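Local coordinates for protein UDP-N-acetylenolpyruvoylglucosamine reductase (Listeria monocytogenes, PDB 3TX1) that catalyses the FAD- and NADPH-dependent reduction of UDP-N-acetylenolpyruvoylglucosamine to UDP-N-acetylmuramate, a step of peptidoglycan biosynthesis in cell-wall formation, at residues Gly152-Asn157 and Tyr203-Ala208; Glu65-Val70 and Thr173-Thr178; Ile126-Phe131 and Ser138-Ala143. All blocks are in the same frame, centred on the assembly; numbering follows the deposited sequence.

Contact 1: residues Gly152-Asn157 and Tyr203-Ala208. With FAD (flavin-adenine dinucleotide), chain B; SO4 (sulfate ion), chain E.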
# COMPACT_ATOMS: atom_id res chain seq x y z
N GLY A 152 -1.15 -0.21 5.15
CA GLY A 152 -0.10 -0.26 4.12
C GLY A 152 0.92 0.81 4.44
O GLY A 152 2.14 0.58 4.37
N ALA A 153 0.40 1.97 4.84
CA ALA A 153 1.25 3.07 5.26
C ALA A 153 2.24 2.66 6.36
O ALA A 153 3.44 2.93 6.24
CB ALA A 153 0.41 4.25 5.74
N LEU A 154 1.77 2.01 7.43
CA LEU A 154 2.75 1.68 8.47
C LEU A 154 3.71 0.60 7.96
O LEU A 154 4.92 0.58 8.29
CB LEU A 154 2.13 1.23 9.78
CG LEU A 154 1.04 2.08 10.40
CD1 LEU A 154 1.14 1.92 11.90
CD2 LEU A 154 1.10 3.55 10.04
N HIS A 155 3.18 -0.28 7.13
CA HIS A 155 3.99 -1.35 6.65
C HIS A 155 5.11 -0.79 5.81
O HIS A 155 6.25 -1.21 5.92
CB HIS A 155 3.16 -2.38 5.92
CG HIS A 155 3.96 -3.56 5.50
ND1 HIS A 155 4.18 -4.62 6.32
CD2 HIS A 155 4.71 -3.79 4.35
CE1 HIS A 155 4.98 -5.51 5.70
NE2 HIS A 155 5.30 -5.00 4.49
N MET A 156 4.80 0.22 5.01
CA MET A 156 5.78 0.80 4.11
C MET A 156 6.55 2.01 4.63
O MET A 156 7.38 2.56 3.92
CB MET A 156 5.03 1.27 2.87
CG MET A 156 4.31 0.18 2.11
SD MET A 156 5.46 -1.07 1.54
CE MET A 156 6.87 -0.07 1.06
N ASN A 157 6.30 2.43 5.86
CA ASN A 157 6.81 3.72 6.34
C ASN A 157 6.68 4.73 5.21
O ASN A 157 7.64 5.38 4.76
CB ASN A 157 8.22 3.70 6.90
CG ASN A 157 8.51 4.97 7.69
OD1 ASN A 157 7.58 5.57 8.29
ND2 ASN A 157 9.78 5.40 7.70
N TYR A 203 4.01 -7.93 11.44
CA TYR A 203 2.82 -7.56 12.19
C TYR A 203 1.65 -7.17 11.30
O TYR A 203 1.86 -6.59 10.25
CB TYR A 203 3.13 -6.40 13.11
CG TYR A 203 4.12 -6.73 14.22
CD1 TYR A 203 4.06 -7.94 14.93
CD2 TYR A 203 5.07 -5.79 14.61
CE1 TYR A 203 4.95 -8.20 15.96
CE2 TYR A 203 5.95 -6.06 15.64
CZ TYR A 203 5.89 -7.26 16.31
OH TYR A 203 6.80 -7.47 17.34
N ILE A 204 0.43 -7.55 11.69
CA ILE A 204 -0.79 -7.12 10.98
C ILE A 204 -1.28 -5.88 11.72
O ILE A 204 -1.72 -5.94 12.86
CB ILE A 204 -1.92 -8.17 10.93
CG1 ILE A 204 -1.57 -9.37 10.05
CG2 ILE A 204 -3.21 -7.57 10.37
CD1 ILE A 204 -0.81 -10.49 10.74
N VAL A 205 -1.17 -4.73 11.09
CA VAL A 205 -1.59 -3.51 11.74
C VAL A 205 -3.09 -3.47 11.83
O VAL A 205 -3.76 -3.72 10.82
CB VAL A 205 -1.13 -2.32 10.88
CG1 VAL A 205 -1.59 -0.98 11.47
CG2 VAL A 205 0.39 -2.40 10.70
N LEU A 206 -3.62 -3.18 13.02
CA LEU A 206 -5.06 -2.96 13.21
C LEU A 206 -5.47 -1.47 13.34
O LEU A 206 -6.50 -1.06 12.84
CB LEU A 206 -5.59 -3.76 14.37
CG LEU A 206 -5.48 -5.26 14.17
CD1 LEU A 206 -5.85 -5.97 15.46
CD2 LEU A 206 -6.38 -5.73 13.04
N ASP A 207 -4.69 -0.68 14.06
CA ASP A 207 -4.93 0.77 14.10
C ASP A 207 -3.65 1.50 14.43
O ASP A 207 -2.69 0.90 14.92
CB ASP A 207 -6.11 1.18 14.99
CG ASP A 207 -5.91 0.81 16.45
OD1 ASP A 207 -6.80 0.16 17.06
OD2 ASP A 207 -4.83 1.16 16.97
N ALA A 208 -3.61 2.79 14.10
CA ALA A 208 -2.40 3.59 14.30
C ALA A 208 -2.66 4.92 15.04
O ALA A 208 -3.74 5.53 14.89
CB ALA A 208 -1.72 3.83 12.96
PA FAD B . -0.92 -2.55 -0.41
O1A FAD B . -2.26 -3.20 -0.33
O2A FAD B . -0.38 -2.13 -1.75
O5B FAD B . 0.18 -3.55 0.17
C5B FAD B . 1.35 -2.87 0.61
C4B FAD B . 2.17 -3.70 1.58
O4B FAD B . 1.74 -3.48 2.91
C3B FAD B . 2.13 -5.19 1.37
O3B FAD B . 3.38 -5.71 1.91
C2B FAD B . 0.98 -5.58 2.29
O2B FAD B . 0.89 -6.95 2.73
C1B FAD B . 1.28 -4.71 3.47
N9A FAD B . 0.05 -4.38 4.18
C8A FAD B . -1.06 -3.81 3.68
N7A FAD B . -1.93 -3.59 4.70
C5A FAD B . -1.39 -4.00 5.86
C6A FAD B . -1.76 -4.11 7.30
N6A FAD B . -2.97 -3.71 7.79
N1A FAD B . -0.84 -4.63 8.14
C2A FAD B . 0.35 -5.04 7.73
N3A FAD B . 0.75 -5.01 6.46
C4A FAD B . -0.06 -4.52 5.50
N1 FAD B . 4.03 5.67 -1.38
C2 FAD B . 4.73 6.62 -0.73
O2 FAD B . 5.38 6.32 0.29
N3 FAD B . 4.76 7.91 -1.09
C4 FAD B . 4.12 8.39 -2.14
O4 FAD B . 4.19 9.60 -2.47
C4X FAD B . 3.33 7.41 -2.91
N5 FAD B . 2.65 7.80 -3.98
C5X FAD B . 1.92 6.95 -4.71
C6 FAD B . 1.22 7.44 -5.81
C7 FAD B . 0.44 6.61 -6.56
C7M FAD B . -0.29 7.16 -7.76
C8 FAD B . 0.36 5.19 -6.16
C8M FAD B . -0.45 4.22 -6.94
C9 FAD B . 1.05 4.71 -5.08
C9A FAD B . 1.84 5.54 -4.33
N10 FAD B . 2.55 5.08 -3.19
C10 FAD B . 3.31 6.00 -2.46
C1' FAD B . 2.50 3.65 -2.82
C2' FAD B . 1.37 3.36 -1.85
O2' FAD B . 0.42 4.42 -1.87
C3' FAD B . 1.89 3.24 -0.43
O3' FAD B . 2.92 2.26 -0.45
C4' FAD B . 0.76 2.80 0.50
O4' FAD B . 1.03 3.16 1.86
C5' FAD B . 0.43 1.33 0.36
O5' FAD B . -0.90 1.16 0.81
P FAD B . -1.79 -0.10 0.51
O1P FAD B . -2.82 -0.11 1.58
O2P FAD B . -2.19 0.06 -0.92
O3P FAD B . -0.82 -1.33 0.61
S SO4 E . 7.71 -7.16 3.28
O1 SO4 E . 7.46 -7.39 4.73
O2 SO4 E . 8.24 -5.79 3.08
O3 SO4 E . 8.67 -8.17 2.79
O4 SO4 E . 6.45 -7.31 2.51
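Leu154 reaches from helix 150-156 onto Val205 and Ala208 of strand 204-214, and one methyl does most of the touching: Leu154 CD1 lies 3.6 Å from Ala208 CB and 4.0 Å from Val205 CG1. With CG beside the backbone N (chi1 -50°), the leucine branches lean over the strand, and its side chain crosses that of Val205 at about a right angle. Val205 and Ala208 are three residues apart yet both point their CB toward the helix. A classic beta bulge accounts for this, Leu206 and Asp207 both facing Thr173 of strand 169-175. The helix thus packs on the antiparallel sheet of the FAD-binding PCMH-type domain, and the adenine of the cofactor lies beside the joint. Val205 reads the adenine edge with its backbone: Val205 N donates to FAD N1A over 3.0 Å (157°), and FAD N6A donates to Val205 O over 3.1 Å at a nearly straight 171°. The next helix residue, His155, sets a ring face over the ribose, with FAD C1B 3.5 Å above the ring plane and offset toward its rim. A sulfate ion sits at the ring edge and receives two weak hydrogen bonds from His155 NE2; it is also held by Lys316.

Contact 2: residues Glu65-Val70 and Thr173-Thr178; sequences EEAQEV and TVLTQT
Leu175 lays its two methyls against the aliphatic part of Gln68 and the adjoining helix backbone. Leu175 CD2 comes within 3.6 Å of Gln68 CG, and Leu175 CD1 is 3.8 Å from the same Gln68 CG, so the methylene is covered by both tips of the leucine fork. The side chains cross at about a right angle, which fits a contact concentrated on one carbon instead of spread along two chains. Leu175 CD1 also reaches the helix itself, lying 3.9 Å from Ala67 C and 4.1 Å from Ala67 CB; that CB is directed toward the strand, and the small side chain is consistent with so close an approach to the main chain. The nearest pair of alpha carbons, those of Gln68 and Leu175, is 7.3 Å apart. Helix 64-76 is the connection of a beta-alpha-beta crossover, running between strands 54-60 and 81-84, which are parallel within the four-strand mixed sheet. Strand 169-175 belongs instead to the antiparallel sheet, so this apolar patch joins the two sheets of the FAD-binding region through the crossover helix. Leu175 is buried here by more than the two segments: Val71 from the same helix, Leu181 from the neighbouring strand, and Ile204 and Leu206 from strand 204-214 all touch it. Beyond CG the glutamine runs extended (chi2 -173°), which carries its amide past the leucine, with Gln68 NE2 4.1 Å from Leu175 CD2. There Gln68 NE2 hydrogen-bonds to the carbonyl O of Gly179, so the polar end is tied to the turn that leads into strand 181-185. In that same turn the hydroxyls Thr176 OG1 and Thr178 OG1 are hydrogen-bonded at 3.3 Å, bridging the residues on either side of Gln177.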
# COMPACT_ATOMS: atom_id res chain seq x y z
N GLU A 65 -11.53 -9.00 16.86
CA GLU A 65 -11.56 -10.40 17.29
C GLU A 65 -11.68 -11.30 16.08
O GLU A 65 -11.02 -12.35 16.01
CB GLU A 65 -12.69 -10.65 18.28
CG GLU A 65 -12.88 -12.08 18.70
CD GLU A 65 -11.83 -12.64 19.66
OE1 GLU A 65 -11.25 -11.91 20.48
OE2 GLU A 65 -11.62 -13.87 19.62
N GLU A 66 -12.48 -10.87 15.10
CA GLU A 66 -12.62 -11.63 13.86
C GLU A 66 -11.27 -11.74 13.19
O GLU A 66 -10.89 -12.80 12.70
CB GLU A 66 -13.61 -10.99 12.92
CG GLU A 66 -15.07 -11.16 13.33
CD GLU A 66 -16.09 -10.75 12.25
OE1 GLU A 66 -15.76 -10.15 11.21
OE2 GLU A 66 -17.27 -11.06 12.46
N ALA A 67 -10.51 -10.65 13.19
CA ALA A 67 -9.22 -10.71 12.52
C ALA A 67 -8.32 -11.72 13.22
O ALA A 67 -7.60 -12.46 12.56
CB ALA A 67 -8.56 -9.33 12.42
N GLN A 68 -8.43 -11.78 14.55
CA GLN A 68 -7.66 -12.65 15.40
C GLN A 68 -7.92 -14.12 15.16
O GLN A 68 -7.01 -14.92 14.99
CB GLN A 68 -7.97 -12.34 16.85
CG GLN A 68 -7.31 -11.06 17.30
CD GLN A 68 -7.46 -10.80 18.78
OE1 GLN A 68 -8.51 -10.35 19.23
NE2 GLN A 68 -6.40 -11.08 19.55
N GLU A 69 -9.18 -14.48 15.14
CA GLU A 69 -9.53 -15.84 14.95
C GLU A 69 -8.99 -16.36 13.62
O GLU A 69 -8.49 -17.50 13.55
CB GLU A 69 -11.04 -15.99 15.05
CG GLU A 69 -11.54 -15.72 16.46
CD GLU A 69 -13.05 -15.82 16.56
OE1 GLU A 69 -13.67 -15.06 15.77
OE2 GLU A 69 -13.60 -16.63 17.39
N VAL A 70 -9.04 -15.53 12.59
CA VAL A 70 -8.63 -15.98 11.27
C VAL A 70 -7.11 -16.12 11.17
O VAL A 70 -6.61 -17.13 10.65
CB VAL A 70 -9.23 -15.08 10.17
CG1 VAL A 70 -8.73 -15.47 8.79
CG2 VAL A 70 -10.75 -15.14 10.22
N THR A 173 -1.62 -0.61 17.08
CA THR A 173 -2.17 -1.87 17.56
C THR A 173 -1.93 -2.90 16.46
O THR A 173 -2.27 -2.68 15.31
CB THR A 173 -3.67 -1.81 17.81
OG1 THR A 173 -3.95 -0.71 18.67
CG2 THR A 173 -4.14 -3.11 18.47
N VAL A 174 -1.41 -4.04 16.85
CA VAL A 174 -1.02 -5.01 15.89
C VAL A 174 -1.35 -6.47 16.27
O VAL A 174 -1.66 -6.77 17.43
CB VAL A 174 0.49 -4.78 15.71
CG1 VAL A 174 1.30 -6.05 15.84
CG2 VAL A 174 0.77 -4.00 14.45
N LEU A 175 -1.31 -7.36 15.28
CA LEU A 175 -1.47 -8.79 15.50
C LEU A 175 -0.21 -9.50 15.10
O LEU A 175 0.30 -9.34 13.99
CB LEU A 175 -2.65 -9.39 14.73
CG LEU A 175 -4.11 -9.05 15.15
CD1 LEU A 175 -5.08 -10.01 14.47
CD2 LEU A 175 -4.36 -9.07 16.64
N THR A 176 0.31 -10.29 16.01
CA THR A 176 1.47 -11.11 15.73
C THR A 176 0.99 -12.28 14.87
O THR A 176 -0.22 -12.55 14.76
CB THR A 176 2.12 -11.61 17.01
OG1 THR A 176 1.27 -12.57 17.64
CG2 THR A 176 2.35 -10.45 17.98
N GLN A 177 1.93 -12.98 14.26
CA GLN A 177 1.58 -14.10 13.39
C GLN A 177 0.77 -15.18 14.08
O GLN A 177 0.07 -15.96 13.42
CB GLN A 177 2.81 -14.68 12.71
CG GLN A 177 3.33 -13.88 11.52
CD GLN A 177 4.36 -14.67 10.71
OE1 GLN A 177 4.93 -15.66 11.18
NE2 GLN A 177 4.58 -14.24 9.47
N THR A 178 0.86 -15.24 15.41
CA THR A 178 0.10 -16.26 16.13
C THR A 178 -1.34 -15.78 16.37
O THR A 178 -2.19 -16.57 16.75
CB THR A 178 0.73 -16.67 17.47
OG1 THR A 178 0.52 -15.65 18.43
CG2 THR A 178 2.21 -16.95 17.35

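Contact 3: residues Ile126-Phe131 and Ser138-Ala143; sequences IDTAKF and SGLEFA
Ala129 and Leu140 bring the two backbones together, their CA atoms 5.7 Å apart, where a loop curls back over the helix that precedes it. Helix 125-134 is followed by the short strand 137-138, which pairs antiparallel with strand 204-214, and the chain then makes a 3-10 turn at residues 141-143 that packs back on the helix, both lying within the FAD-binding domain. The turn is closed by a backbone bond from Ala143 N to Leu140 O, 2.7 Å long. Ala129 CB points into it, meeting Ala143 C at 3.9 Å and Leu140 CB at 4.4 Å, so the alanine methyl lies against both the start and the end of the turn. Leu140 reaches back past Ala129 to Thr128: its CD1 sits 3.5 Å from Thr128 O and 4.1 Å from Thr128 CG2. The threonine can offer its methyl because its hydroxyl is directed elsewhere, Thr128 OG1 lying beside the backbone N (chi1 -38°) and hydrogen-bonding to Lys124 O. Ile126 touches the far end of the turn through CG1, 3.9 Å from Ala143 O. Just before the turn, Gly139 has a positive phi (135°) at backbone angles where a side chain would be jammed against the preceding carbonyl O, which calls for glycine; Gly139 N donates to the syn side of Glu141 OE1 over 2.8 Å, 21° out of the carboxylate plane.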
# COMPACT_ATOMS: atom_id res chain seq x y z
N ILE A 126 -5.50 9.08 2.88
CA ILE A 126 -5.84 10.40 2.45
C ILE A 126 -6.89 11.02 3.38
O ILE A 126 -6.82 12.22 3.72
CB ILE A 126 -6.25 10.43 0.97
CG1 ILE A 126 -4.98 10.25 0.12
CG2 ILE A 126 -6.93 11.75 0.64
CD1 ILE A 126 -5.19 10.13 -1.39
N ASP A 127 -7.84 10.18 3.83
CA ASP A 127 -8.90 10.61 4.76
C ASP A 127 -8.30 11.00 6.10
O ASP A 127 -8.74 11.94 6.73
CB ASP A 127 -9.94 9.51 4.92
CG ASP A 127 -10.45 8.99 3.58
OD1 ASP A 127 -11.13 7.95 3.53
OD2 ASP A 127 -10.16 9.62 2.55
N THR A 128 -7.25 10.29 6.51
CA THR A 128 -6.60 10.60 7.76
C THR A 128 -5.88 11.95 7.68
O THR A 128 -5.80 12.71 8.68
CB THR A 128 -5.65 9.47 8.19
OG1 THR A 128 -6.25 8.22 7.85
CG2 THR A 128 -5.36 9.53 9.68
N ALA A 129 -5.38 12.30 6.49
CA ALA A 129 -4.74 13.61 6.36
C ALA A 129 -5.80 14.74 6.22
O ALA A 129 -5.52 15.91 6.48
CB ALA A 129 -3.73 13.61 5.22
N LYS A 130 -7.01 14.36 5.79
CA LYS A 130 -8.10 15.31 5.69
C LYS A 130 -8.64 15.64 7.06
O LYS A 130 -8.99 16.80 7.35
CB LYS A 130 -9.23 14.75 4.81
CG LYS A 130 -9.00 15.07 3.34
CD LYS A 130 -10.05 14.56 2.34
CE LYS A 130 -9.45 14.70 0.93
NZ LYS A 130 -10.16 14.03 -0.19
N PHE A 131 -8.70 14.62 7.91
CA PHE A 131 -9.21 14.74 9.23
C PHE A 131 -8.31 15.76 9.86
O PHE A 131 -8.74 16.87 10.10
CB PHE A 131 -9.09 13.39 9.92
CG PHE A 131 -10.10 13.15 11.02
CD1 PHE A 131 -9.77 13.38 12.35
CD2 PHE A 131 -11.37 12.62 10.71
CE1 PHE A 131 -10.71 13.13 13.35
CE2 PHE A 131 -12.31 12.36 11.71
CZ PHE A 131 -11.98 12.63 13.03
N SER A 138 -1.03 19.43 12.66
CA SER A 138 0.05 19.40 11.68
C SER A 138 1.02 18.24 11.87
O SER A 138 1.28 17.80 12.99
CB SER A 138 0.82 20.72 11.68
OG SER A 138 1.86 20.66 10.74
N GLY A 139 1.55 17.78 10.76
CA GLY A 139 2.51 16.71 10.77
C GLY A 139 2.18 15.70 9.70
O GLY A 139 3.07 14.93 9.32
N LEU A 140 0.92 15.67 9.26
CA LEU A 140 0.50 14.73 8.20
C LEU A 140 0.47 15.31 6.77
O LEU A 140 0.35 14.57 5.79
CB LEU A 140 -0.86 14.09 8.50
CG LEU A 140 -0.94 12.87 9.42
CD1 LEU A 140 -2.39 12.38 9.42
CD2 LEU A 140 0.02 11.72 9.07
N GLU A 141 0.60 16.62 6.64
CA GLU A 141 0.44 17.21 5.34
C GLU A 141 0.99 16.35 4.22
O GLU A 141 0.33 16.21 3.18
CB GLU A 141 1.06 18.61 5.29
CG GLU A 141 0.52 19.59 6.32
CD GLU A 141 1.07 19.35 7.71
OE1 GLU A 141 1.60 18.23 7.97
OE2 GLU A 141 0.98 20.28 8.54
N PHE A 142 2.16 15.74 4.45
CA PHE A 142 2.86 14.97 3.43
C PHE A 142 2.09 13.79 2.79
O PHE A 142 2.51 13.26 1.74
CB PHE A 142 4.23 14.48 3.95
CG PHE A 142 4.13 13.45 5.05
CD1 PHE A 142 3.75 12.14 4.76
CD2 PHE A 142 4.44 13.77 6.34
CE1 PHE A 142 3.65 11.20 5.76
CE2 PHE A 142 4.37 12.82 7.34
CZ PHE A 142 3.97 11.54 7.05
N ALA A 143 0.99 13.40 3.44
CA ALA A 143 0.19 12.25 3.07
C ALA A 143 -1.18 12.60 2.48
O ALA A 143 -2.01 11.73 2.23
CB ALA A 143 0.04 11.33 4.27

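All three contacts fall within the FAD-binding PCMH-type range. Contacts 1 and 2 have centres about 13 Å apart and touch, because strands 204-214 and 169-175 are neighbours in the antiparallel sheet; Leu206 N to Thr173 O and Asp207 OD2 to Thr173 OG1 are probable hydrogen bonds between them. Along the chain their segments alternate. Contact 3 is nested inside the loop closed by contact 2 and finishes before contact 1 begins; its centre lies about 16 and 27 Å from those of contacts 1 and 2, and it touches neither. Contacts 1 and 2 set helices 150-156 and 64-76 on the antiparallel sheet, contact 1 beside the bound adenine; contact 3 packs loop 138-143 on helix 125-134.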